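Local coordinates for tRNA (adenine(58)-N(1))-methyltransferase TrmI (Thermus thermophilus, PDB 2PWY), which transfers a methyl group from S-adenosyl-L-methionine to N1 of adenosine 58 in tRNA and is required for growth at extreme temperatures, at residues G35-E40 with G49-H54; Y81-S86 with V224-W229; R217-L222 with A251-K256. One frame throughout, in Å; residues are numbered along the deposited sequence.

Contact 1: residues G35-E40 with G49-H54. With SO4 (sulfate ion), chain D.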
loop_
_atom_site.group_PDB
_atom_site.type_symbol
_atom_site.label_atom_id
_atom_site.label_comp_id
_atom_site.label_asym_id
_atom_site.label_seq_id
_atom_site.Cartn_x
_atom_site.Cartn_y
_atom_site.Cartn_z
ATOM N N GLY A 35 22.412 -0.446 34.167
ATOM C CA GLY A 35 23.776 0.007 34.399
ATOM C C GLY A 35 24.111 1.285 33.665
ATOM O O GLY A 35 23.935 1.381 32.439
ATOM N N SER A 36 24.581 2.272 34.427
ATOM C CA SER A 36 25.062 3.526 33.860
ATOM C C SER A 36 26.459 3.351 33.272
ATOM O O SER A 36 27.242 2.519 33.740
ATOM C CB SER A 36 25.057 4.627 34.916
ATOM O OG SER A 36 23.725 4.937 35.291
ATOM N N VAL A 37 26.759 4.134 32.238
ATOM C CA VAL A 37 28.011 3.998 31.501
ATOM C C VAL A 37 28.629 5.380 31.314
ATOM O O VAL A 37 27.958 6.276 30.802
ATOM C CB VAL A 37 27.779 3.339 30.105
ATOM C CG1 VAL A 37 29.089 3.214 29.336
ATOM C CG2 VAL A 37 27.122 1.964 30.250
ATOM N N PRO A 38 29.912 5.554 31.708
ATOM C CA PRO A 38 30.586 6.831 31.454
ATOM C C PRO A 38 30.673 7.087 29.957
ATOM O O PRO A 38 30.866 6.148 29.173
ATOM C CB PRO A 38 32.000 6.630 32.023
ATOM C CG PRO A 38 31.950 5.398 32.835
ATOM C CD PRO A 38 30.796 4.575 32.379
ATOM N N HIS A 39 30.530 8.350 29.556
ATOM C CA HIS A 39 30.646 8.700 28.146
ATOM C C HIS A 39 31.959 8.230 27.522
ATOM O O HIS A 39 31.991 7.839 26.356
ATOM C CB HIS A 39 30.442 10.204 27.957
ATOM C CG HIS A 39 29.016 10.633 28.106
ATOM N ND1 HIS A 39 28.591 11.909 27.816
ATOM C CD2 HIS A 39 27.911 9.950 28.495
ATOM C CE1 HIS A 39 27.293 12.005 28.040
ATOM N NE2 HIS A 39 26.852 10.827 28.443
ATOM N N GLU A 40 33.033 8.242 28.308
ATOM C CA GLU A 40 34.330 7.758 27.832
ATOM C C GLU A 40 34.250 6.317 27.322
ATOM O O GLU A 40 34.890 5.981 26.322
ATOM C CB GLU A 40 35.384 7.848 28.939
ATOM C CG GLU A 40 35.732 9.271 29.364
ATOM C CD GLU A 40 34.716 9.913 30.314
ATOM O OE1 GLU A 40 33.741 9.247 30.740
ATOM O OE2 GLU A 40 34.907 11.102 30.642
ATOM N N GLY A 49 30.754 -0.640 17.949
ATOM C CA GLY A 49 31.179 -1.326 19.166
ATOM C C GLY A 49 30.054 -1.519 20.162
ATOM O O GLY A 49 28.905 -1.143 19.895
ATOM N N VAL A 50 30.381 -2.110 21.314
ATOM C CA VAL A 50 29.381 -2.360 22.355
ATOM C C VAL A 50 29.953 -2.088 23.741
ATOM O O VAL A 50 31.169 -2.134 23.939
ATOM C CB VAL A 50 28.796 -3.817 22.309
ATOM C CG1 VAL A 50 28.117 -4.111 20.985
ATOM C CG2 VAL A 50 29.866 -4.868 22.624
ATOM N N VAL A 51 29.068 -1.785 24.687
ATOM C CA VAL A 51 29.423 -1.716 26.097
ATOM C C VAL A 51 28.516 -2.696 26.839
ATOM O O VAL A 51 27.292 -2.543 26.833
ATOM C CB VAL A 51 29.280 -0.281 26.690
ATOM C CG1 VAL A 51 29.646 -0.279 28.176
ATOM C CG2 VAL A 51 30.151 0.736 25.917
ATOM N N ARG A 52 29.121 -3.715 27.453
ATOM C CA ARG A 52 28.363 -4.704 28.222
ATOM C C ARG A 52 28.039 -4.144 29.610
ATOM O O ARG A 52 28.925 -3.642 30.312
ATOM C CB ARG A 52 29.166 -5.991 28.399
ATOM C CG ARG A 52 29.516 -6.746 27.119
ATOM C CD ARG A 52 30.030 -8.146 27.487
ATOM N NE ARG A 52 31.297 -8.102 28.229
ATOM C CZ ARG A 52 31.708 -9.033 29.091
ATOM N NH1 ARG A 52 30.954 -10.097 29.352
ATOM N NH2 ARG A 52 32.876 -8.896 29.707
ATOM N N THR A 53 26.776 -4.227 30.011
ATOM C CA THR A 53 26.418 -3.802 31.367
ATOM C C THR A 53 25.883 -4.993 32.182
ATOM O O THR A 53 26.450 -6.090 32.100
ATOM C CB THR A 53 25.468 -2.582 31.355
ATOM O OG1 THR A 53 24.255 -2.935 30.698
ATOM C CG2 THR A 53 26.108 -1.409 30.595
ATOM N N HIS A 54 24.825 -4.784 32.968
ATOM C CA HIS A 54 24.334 -5.823 33.888
ATOM C C HIS A 54 23.255 -6.723 33.313
ATOM O O HIS A 54 22.537 -6.330 32.386
ATOM C CB HIS A 54 23.804 -5.197 35.179
ATOM C CG HIS A 54 24.848 -4.462 35.948
ATOM N ND1 HIS A 54 25.873 -5.106 36.609
ATOM C CD2 HIS A 54 25.040 -3.138 36.149
ATOM C CE1 HIS A 54 26.646 -4.209 37.196
ATOM N NE2 HIS A 54 26.163 -3.006 36.931
HETATM S S SO4 D . 33.305 -12.095 31.714
HETATM O O1 SO4 D . 32.339 -11.964 32.799
HETATM O O2 SO4 D . 34.378 -12.985 32.142
HETATM O O3 SO4 D . 32.643 -12.642 30.531
HETATM O O4 SO4 D . 33.885 -10.785 31.413
HETATM O O HOH W 1 22.793 -0.515 30.805
#
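Two flat groups lie along residues 49-54, and both are met at an edge. The His54 imidazole turns its rim to the backbone of Gly35, whose CA sits near the ring plane, 3.8 Å from His54 CD2. The Arg52 guanidinium, on a side chain whose CB points away from residues 35-40, holds a sulfate ion in its plane: Arg52 NH2 gives a nearly straight bond of 2.7 Å to O4 of the sulfate, while Arg52 NH1 reaches O3 over a longer path. The sulfate probably comes from the crystallisation liquor. Between the segments the contact is small and mostly apolar. Val37 and Val51 meet tip to tip, each with CG1 anti to its own backbone N (chi1 179° in both), and their CG1 atoms are 3.7 Å apart. The Val37 and Thr53 side chains cross at about a right angle, with Val37 CG2 3.5 Å from Thr53 CG2. These residues belong to the small N-terminal domain, which may help recognise tRNA. Here strand 37-38, paired with 29-30, comes against strand 50-52, an outermost strand of a separate four-stranded antiparallel sheet, and Leu42 of the intervening helix touches both valines. Thr53 OG1 takes the crowded position between backbone N and carbonyl carbon, chi1 62°. From there it shares one water with Gly35 O; the water lies 2.8 Å from Thr53 OG1 and donates to the carbonyl. Gly35 has phi 132°, a backbone shape that calls for glycine.

Contact 2: residues Y81-S86 with V224-W229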
loop_
_atom_site.group_PDB
_atom_site.type_symbol
_atom_site.label_atom_id
_atom_site.label_comp_id
_atom_site.label_asym_id
_atom_site.label_seq_id
_atom_site.Cartn_x
_atom_site.Cartn_y
_atom_site.Cartn_z
ATOM N N TYR A 81 9.213 13.557 7.941
ATOM C CA TYR A 81 9.709 12.192 8.099
ATOM C C TYR A 81 10.792 11.890 7.067
ATOM O O TYR A 81 10.737 12.385 5.946
ATOM C CB TYR A 81 8.567 11.172 8.030
ATOM C CG TYR A 81 7.747 11.150 9.307
ATOM C CD1 TYR A 81 7.896 10.126 10.245
ATOM C CD2 TYR A 81 6.836 12.170 9.581
ATOM C CE1 TYR A 81 7.142 10.121 11.430
ATOM C CE2 TYR A 81 6.090 12.177 10.743
ATOM C CZ TYR A 81 6.237 11.152 11.661
ATOM O OH TYR A 81 5.475 11.182 12.812
ATOM N N PRO A 82 11.793 11.078 7.446
ATOM C CA PRO A 82 12.871 10.703 6.527
ATOM C C PRO A 82 12.430 10.183 5.151
ATOM O O PRO A 82 13.002 10.586 4.157
ATOM C CB PRO A 82 13.642 9.639 7.326
ATOM C CG PRO A 82 13.474 10.085 8.719
ATOM C CD PRO A 82 12.008 10.471 8.775
ATOM N N LYS A 83 11.407 9.335 5.072
ATOM C CA LYS A 83 10.979 8.825 3.765
ATOM C C LYS A 83 10.536 9.971 2.844
ATOM O O LYS A 83 10.732 9.943 1.618
ATOM C CB LYS A 83 9.854 7.798 3.928
ATOM C CG LYS A 83 8.530 8.368 4.427
ATOM C CD LYS A 83 7.469 7.279 4.549
ATOM C CE LYS A 83 6.160 7.891 5.076
ATOM N NZ LYS A 83 5.511 8.834 4.111
ATOM N N ASP A 84 9.916 10.976 3.451
ATOM C CA ASP A 84 9.382 12.110 2.703
ATOM C C ASP A 84 10.469 13.106 2.337
ATOM O O ASP A 84 10.470 13.633 1.226
ATOM C CB ASP A 84 8.277 12.786 3.519
ATOM C CG ASP A 84 7.154 11.816 3.884
ATOM O OD1 ASP A 84 6.672 11.130 2.971
ATOM O OD2 ASP A 84 6.790 11.733 5.073
ATOM N N ALA A 85 11.389 13.366 3.262
ATOM C CA ALA A 85 12.491 14.307 3.006
ATOM C C ALA A 85 13.387 13.760 1.887
ATOM O O ALA A 85 13.780 14.491 0.977
ATOM C CB ALA A 85 13.283 14.567 4.273
ATOM N N SER A 86 13.664 12.463 1.950
ATOM C CA SER A 86 14.387 11.746 0.903
ATOM C C SER A 86 13.723 11.924 -0.472
ATOM O O SER A 86 14.391 12.275 -1.464
ATOM C CB SER A 86 14.446 10.256 1.282
ATOM O OG SER A 86 15.125 9.497 0.300
ATOM N N VAL A 224 4.408 8.766 -0.301
ATOM C CA VAL A 224 5.568 7.909 -0.133
ATOM C C VAL A 224 5.254 6.891 0.959
ATOM O O VAL A 224 4.771 7.249 2.038
ATOM C CB VAL A 224 6.837 8.739 0.237
ATOM C CG1 VAL A 224 8.036 7.843 0.480
ATOM C CG2 VAL A 224 7.159 9.754 -0.868
ATOM N N GLY A 225 5.498 5.623 0.657
ATOM C CA GLY A 225 5.405 4.566 1.650
ATOM C C GLY A 225 6.710 3.807 1.710
ATOM O O GLY A 225 7.263 3.411 0.667
ATOM N N TRP A 226 7.210 3.608 2.928
ATOM C CA TRP A 226 8.317 2.676 3.161
ATOM C C TRP A 226 7.744 1.571 4.033
ATOM O O TRP A 226 7.600 1.720 5.262
ATOM C CB TRP A 226 9.508 3.352 3.841
ATOM C CG TRP A 226 10.360 4.250 2.955
ATOM C CD1 TRP A 226 10.082 4.683 1.688
ATOM C CD2 TRP A 226 11.620 4.841 3.315
ATOM N NE1 TRP A 226 11.103 5.503 1.233
ATOM C CE2 TRP A 226 12.054 5.610 2.213
ATOM C CE3 TRP A 226 12.421 4.790 4.468
ATOM C CZ2 TRP A 226 13.265 6.329 2.227
ATOM C CZ3 TRP A 226 13.628 5.496 4.481
ATOM C CH2 TRP A 226 14.031 6.256 3.371
ATOM N N ARG A 227 7.376 0.479 3.376
ATOM C CA ARG A 227 6.719 -0.647 4.027
ATOM C C ARG A 227 7.785 -1.542 4.621
ATOM O O ARG A 227 8.489 -2.247 3.894
ATOM C CB ARG A 227 5.870 -1.399 3.005
ATOM C CG ARG A 227 5.080 -2.572 3.546
ATOM C CD ARG A 227 4.175 -3.110 2.418
ATOM N NE ARG A 227 3.399 -4.312 2.763
ATOM C CZ ARG A 227 2.416 -4.357 3.664
ATOM N NH1 ARG A 227 2.084 -3.280 4.379
ATOM N NH2 ARG A 227 1.778 -5.498 3.871
ATOM N N GLU A 228 7.909 -1.484 5.941
ATOM C CA GLU A 228 8.924 -2.248 6.671
ATOM C C GLU A 228 8.518 -3.700 6.884
ATOM O O GLU A 228 7.347 -3.995 7.150
ATOM C CB GLU A 228 9.195 -1.595 8.028
ATOM C CG GLU A 228 9.543 -0.105 7.941
ATOM C CD GLU A 228 10.992 0.161 7.583
ATOM O OE1 GLU A 228 11.820 -0.773 7.632
ATOM O OE2 GLU A 228 11.303 1.332 7.261
ATOM N N TRP A 229 9.494 -4.595 6.754
ATOM C CA TRP A 229 9.318 -5.995 7.090
ATOM C C TRP A 229 10.019 -6.339 8.391
ATOM O O TRP A 229 11.056 -5.734 8.743
ATOM C CB TRP A 229 9.867 -6.899 5.970
ATOM C CG TRP A 229 9.007 -6.996 4.749
ATOM C CD1 TRP A 229 8.584 -5.970 3.937
ATOM C CD2 TRP A 229 8.483 -8.199 4.183
ATOM N NE1 TRP A 229 7.832 -6.476 2.896
ATOM C CE2 TRP A 229 7.751 -7.838 3.025
ATOM C CE3 TRP A 229 8.575 -9.555 4.532
ATOM C CZ2 TRP A 229 7.092 -8.790 2.225
ATOM C CZ3 TRP A 229 7.914 -10.499 3.741
ATOM C CH2 TRP A 229 7.185 -10.106 2.603
HETATM O O HOH W 2 4.562 11.167 1.119
#
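Helix 82-91 of the class I methyltransferase domain packs here against the long strand 216-232 of its mixed sheet, the short segments crossing at 130° with their axes 8.3 Å apart. The tight part centres on Lys83 and Trp226. Lys83 CB sits squarely over the indole, 3.5 Å from the centroid of the five-membered ring of Trp226 and 10° off the normal, a CH-pi contact. Lys83 CA extends the overlap toward Trp226 CE2 and CZ2. Lys83 CG occupies the crowded position between backbone N and carbonyl carbon (chi1 68°); the chain then runs straight past Val224, sliding alongside it in the opposite direction, and bends only at its last torsion. That bend brings Lys83 NZ within 2.7 Å of Val224 O, from above the carbonyl plane. The same ammonium forms a salt bridge with its neighbour, Lys83 NZ lying 2.8 Å from Asp84 OD1 on the syn lone pair, and bonds to Thr246 OG1, which also binds Asp84 OD2. Such a grip probably keeps the lysine charged and the carboxylate ionised. The Asp84 side chain is about 7 Å from that of Leu110 in the cofactor site.

The looser side lies at the indole rim, where Ser86 OG comes no nearer than 4.1 Å to Trp226 CZ2 and instead hydrogen-bonds Thr90 of the second subunit. Residues 227-229 take no part in the helix contact; residues 224-228 pair in an antiparallel ladder with a strand of that subunit. At the other end a water bridges helix and strand, accepting from Val224 N and donating to Asp84 OD1, 2.8 Å from each.

Contact 3: residues R217-L222 with A251-K256. With SO4 (sulfate ion), chain C.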
loop_
_atom_site.group_PDB
_atom_site.type_symbol
_atom_site.label_atom_id
_atom_site.label_comp_id
_atom_site.label_asym_id
_atom_site.label_seq_id
_atom_site.Cartn_x
_atom_site.Cartn_y
_atom_site.Cartn_z
ATOM N N ARG A 217 2.637 24.835 -12.929
ATOM C CA ARG A 217 1.891 23.713 -13.499
ATOM C C ARG A 217 1.962 22.537 -12.532
ATOM O O ARG A 217 3.051 22.168 -12.091
ATOM C CB ARG A 217 2.483 23.325 -14.855
ATOM C CG ARG A 217 1.712 22.254 -15.635
ATOM C CD ARG A 217 1.737 22.521 -17.152
ATOM N NE ARG A 217 2.891 23.328 -17.538
ATOM C CZ ARG A 217 2.840 24.535 -18.106
ATOM N NH1 ARG A 217 1.678 25.113 -18.414
ATOM N NH2 ARG A 217 3.970 25.160 -18.386
ATOM N N LEU A 218 0.810 21.962 -12.189
ATOM C CA LEU A 218 0.793 20.787 -11.315
ATOM C C LEU A 218 1.466 19.601 -12.011
ATOM O O LEU A 218 1.124 19.249 -13.144
ATOM C CB LEU A 218 -0.646 20.411 -10.925
ATOM C CG LEU A 218 -0.777 19.201 -9.991
ATOM C CD1 LEU A 218 -0.088 19.430 -8.650
ATOM C CD2 LEU A 218 -2.263 18.834 -9.769
ATOM N N GLU A 219 2.405 18.970 -11.317
ATOM C CA GLU A 219 3.155 17.868 -11.906
ATOM C C GLU A 219 2.924 16.542 -11.186
ATOM O O GLU A 219 2.786 15.498 -11.831
ATOM C CB GLU A 219 4.652 18.193 -11.935
ATOM C CG GLU A 219 5.021 19.391 -12.829
ATOM C CD GLU A 219 4.778 19.148 -14.324
ATOM O OE1 GLU A 219 4.427 18.012 -14.720
ATOM O OE2 GLU A 219 4.926 20.114 -15.112
ATOM N N ARG A 220 2.906 16.578 -9.858
ATOM C CA ARG A 220 2.767 15.355 -9.049
ATOM C C ARG A 220 1.990 15.609 -7.779
ATOM O O ARG A 220 2.117 16.654 -7.136
ATOM C CB ARG A 220 4.128 14.786 -8.601
ATOM C CG ARG A 220 5.222 14.766 -9.636
ATOM C CD ARG A 220 5.167 13.496 -10.491
ATOM N NE ARG A 220 5.723 12.305 -9.832
ATOM C CZ ARG A 220 7.021 11.987 -9.794
ATOM N NH1 ARG A 220 7.941 12.779 -10.340
ATOM N NH2 ARG A 220 7.406 10.872 -9.195
ATOM N N VAL A 221 1.178 14.621 -7.425
ATOM C CA VAL A 221 0.651 14.492 -6.083
ATOM C C VAL A 221 0.918 13.042 -5.699
ATOM O O VAL A 221 0.447 12.121 -6.364
ATOM C CB VAL A 221 -0.846 14.804 -5.999
ATOM C CG1 VAL A 221 -1.388 14.431 -4.585
ATOM C CG2 VAL A 221 -1.117 16.280 -6.318
ATOM N N LEU A 222 1.712 12.829 -4.658
ATOM C CA LEU A 222 2.020 11.450 -4.294
ATOM C C LEU A 222 2.124 11.193 -2.806
ATOM O O LEU A 222 2.262 12.129 -2.007
ATOM C CB LEU A 222 3.260 10.952 -5.036
ATOM C CG LEU A 222 4.598 11.635 -4.764
ATOM C CD1 LEU A 222 5.238 10.945 -3.607
ATOM C CD2 LEU A 222 5.505 11.523 -5.983
ATOM N N ALA A 251 4.108 18.448 -6.170
ATOM C CA ALA A 251 5.174 19.033 -6.987
ATOM C C ALA A 251 4.559 19.928 -8.057
ATOM O O ALA A 251 3.663 19.510 -8.797
ATOM C CB ALA A 251 6.037 17.945 -7.652
ATOM N N LEU A 252 5.051 21.158 -8.130
ATOM C CA LEU A 252 4.643 22.114 -9.158
ATOM C C LEU A 252 5.857 22.472 -9.986
ATOM O O LEU A 252 6.953 22.601 -9.432
ATOM C CB LEU A 252 4.105 23.400 -8.499
ATOM C CG LEU A 252 3.023 23.251 -7.417
ATOM C CD1 LEU A 252 2.744 24.619 -6.780
ATOM C CD2 LEU A 252 1.773 22.682 -8.012
ATOM N N ARG A 253 5.675 22.651 -11.297
ATOM C CA ARG A 253 6.772 23.130 -12.142
ATOM C C ARG A 253 6.537 24.583 -12.507
ATOM O O ARG A 253 5.435 24.939 -12.945
ATOM C CB ARG A 253 6.904 22.286 -13.412
ATOM C CG ARG A 253 8.185 22.538 -14.196
ATOM C CD ARG A 253 8.116 21.925 -15.587
ATOM N NE ARG A 253 8.199 20.462 -15.636
ATOM C CZ ARG A 253 9.320 19.762 -15.805
ATOM N NH1 ARG A 253 10.497 20.362 -15.876
ATOM N NH2 ARG A 253 9.258 18.437 -15.864
ATOM N N ARG A 254 7.571 25.406 -12.327
ATOM C CA ARG A 254 7.548 26.835 -12.663
ATOM C C ARG A 254 7.406 27.015 -14.170
ATOM O O ARG A 254 8.133 26.393 -14.946
ATOM C CB ARG A 254 8.846 27.503 -12.176
ATOM C CG ARG A 254 8.993 29.023 -12.448
ATOM C CD ARG A 254 7.878 29.809 -11.776
ATOM N NE ARG A 254 8.026 31.276 -11.797
ATOM C CZ ARG A 254 7.795 32.074 -12.846
ATOM N NH1 ARG A 254 7.482 31.584 -14.036
ATOM N NH2 ARG A 254 7.903 33.392 -12.710
ATOM N N TRP A 255 6.467 27.863 -14.573
ATOM C CA TRP A 255 6.267 28.198 -15.982
ATOM C C TRP A 255 7.524 28.747 -16.630
ATOM O O TRP A 255 8.350 29.374 -15.957
ATOM C CB TRP A 255 5.175 29.257 -16.096
ATOM C CG TRP A 255 3.774 28.738 -16.014
ATOM C CD1 TRP A 255 3.365 27.463 -15.694
ATOM C CD2 TRP A 255 2.581 29.501 -16.220
ATOM N NE1 TRP A 255 1.990 27.393 -15.708
ATOM C CE2 TRP A 255 1.489 28.630 -16.023
ATOM C CE3 TRP A 255 2.330 30.842 -16.548
ATOM C CZ2 TRP A 255 0.160 29.057 -16.159
ATOM C CZ3 TRP A 255 1.007 31.262 -16.675
ATOM C CH2 TRP A 255 -0.053 30.372 -16.481
ATOM N N LYS A 256 7.647 28.502 -17.940
ATOM C CA LYS A 256 8.591 29.197 -18.813
ATOM C C LYS A 256 8.646 30.680 -18.466
ATOM O O LYS A 256 7.606 31.317 -18.217
ATOM C CB LYS A 256 8.157 29.042 -20.281
ATOM C CG LYS A 256 9.120 29.628 -21.304
ATOM C CD LYS A 256 8.528 29.545 -22.724
ATOM C CE LYS A 256 9.558 29.906 -23.784
ATOM N NZ LYS A 256 10.073 31.270 -23.570
HETATM S S SO4 C . -2.235 23.282 -14.332
HETATM O O1 SO4 C . -3.662 23.429 -14.089
HETATM O O2 SO4 C . -1.653 22.517 -13.245
HETATM O O3 SO4 C . -2.000 22.580 -15.578
HETATM O O4 SO4 C . -1.589 24.580 -14.412
HETATM O O HOH W 3 5.270 27.337 -19.217
#
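Strands 217-222 and 251-254 run antiparallel, their short axes 4.5 Å apart, with Arg217 and Arg253 joined by two nearly straight backbone bonds before the register slips by one residue, where Glu219 and Arg220 both face Ala251 and its O takes both amides, Glu219 N at 2.9 Å and Arg220 N at 3.2 Å. The extra residue, Glu219, bends at chi2 (-66°) and lays CG against Arg253 CB; its OE2 reaches Arg253 NE at 3.3 Å, a weakly hydrogen-bonded salt bridge in the guanidinium plane, with the carboxylate turned 90° to it. At the exposed end, the Arg217 guanidinium has Trp255 NE1 3.4 Å above one face, the two planes 12° apart, while Arg217 NH2 and Lys256 N share a water. Leu218 CD1 meets Leu252 CD2 on the side toward helix 201-211, and Leu218 N binds a sulfate ion at O2. Arg220 CB and CG rest on Ala251 CB, but its guanidinium goes on to Glu228 and Glu67 of the second subunit. This is a classic beta bulge in the antiparallel part of the class I methyltransferase sheet.

How the contacts relate
Contact 1 comes first along the chain and lies alone in the small N-terminal domain, its centre about 32 Å from that of contact 2 and about 51 Å from that of contact 3. Contacts 2 and 3 belong to the catalytic domain, with centres about 22 Å apart, and their segments alternate in sequence: 81-86, 217-222, 224-229, 251-256. Both use strand 216-232. Its first part pairs with strand 248-254 inside the sheet, and the part that follows packs against helix 82-91. Both contacts also touch the second subunit, with which this strand continues the sheet, so one long strand serves the catalytic fold and the tetramer together.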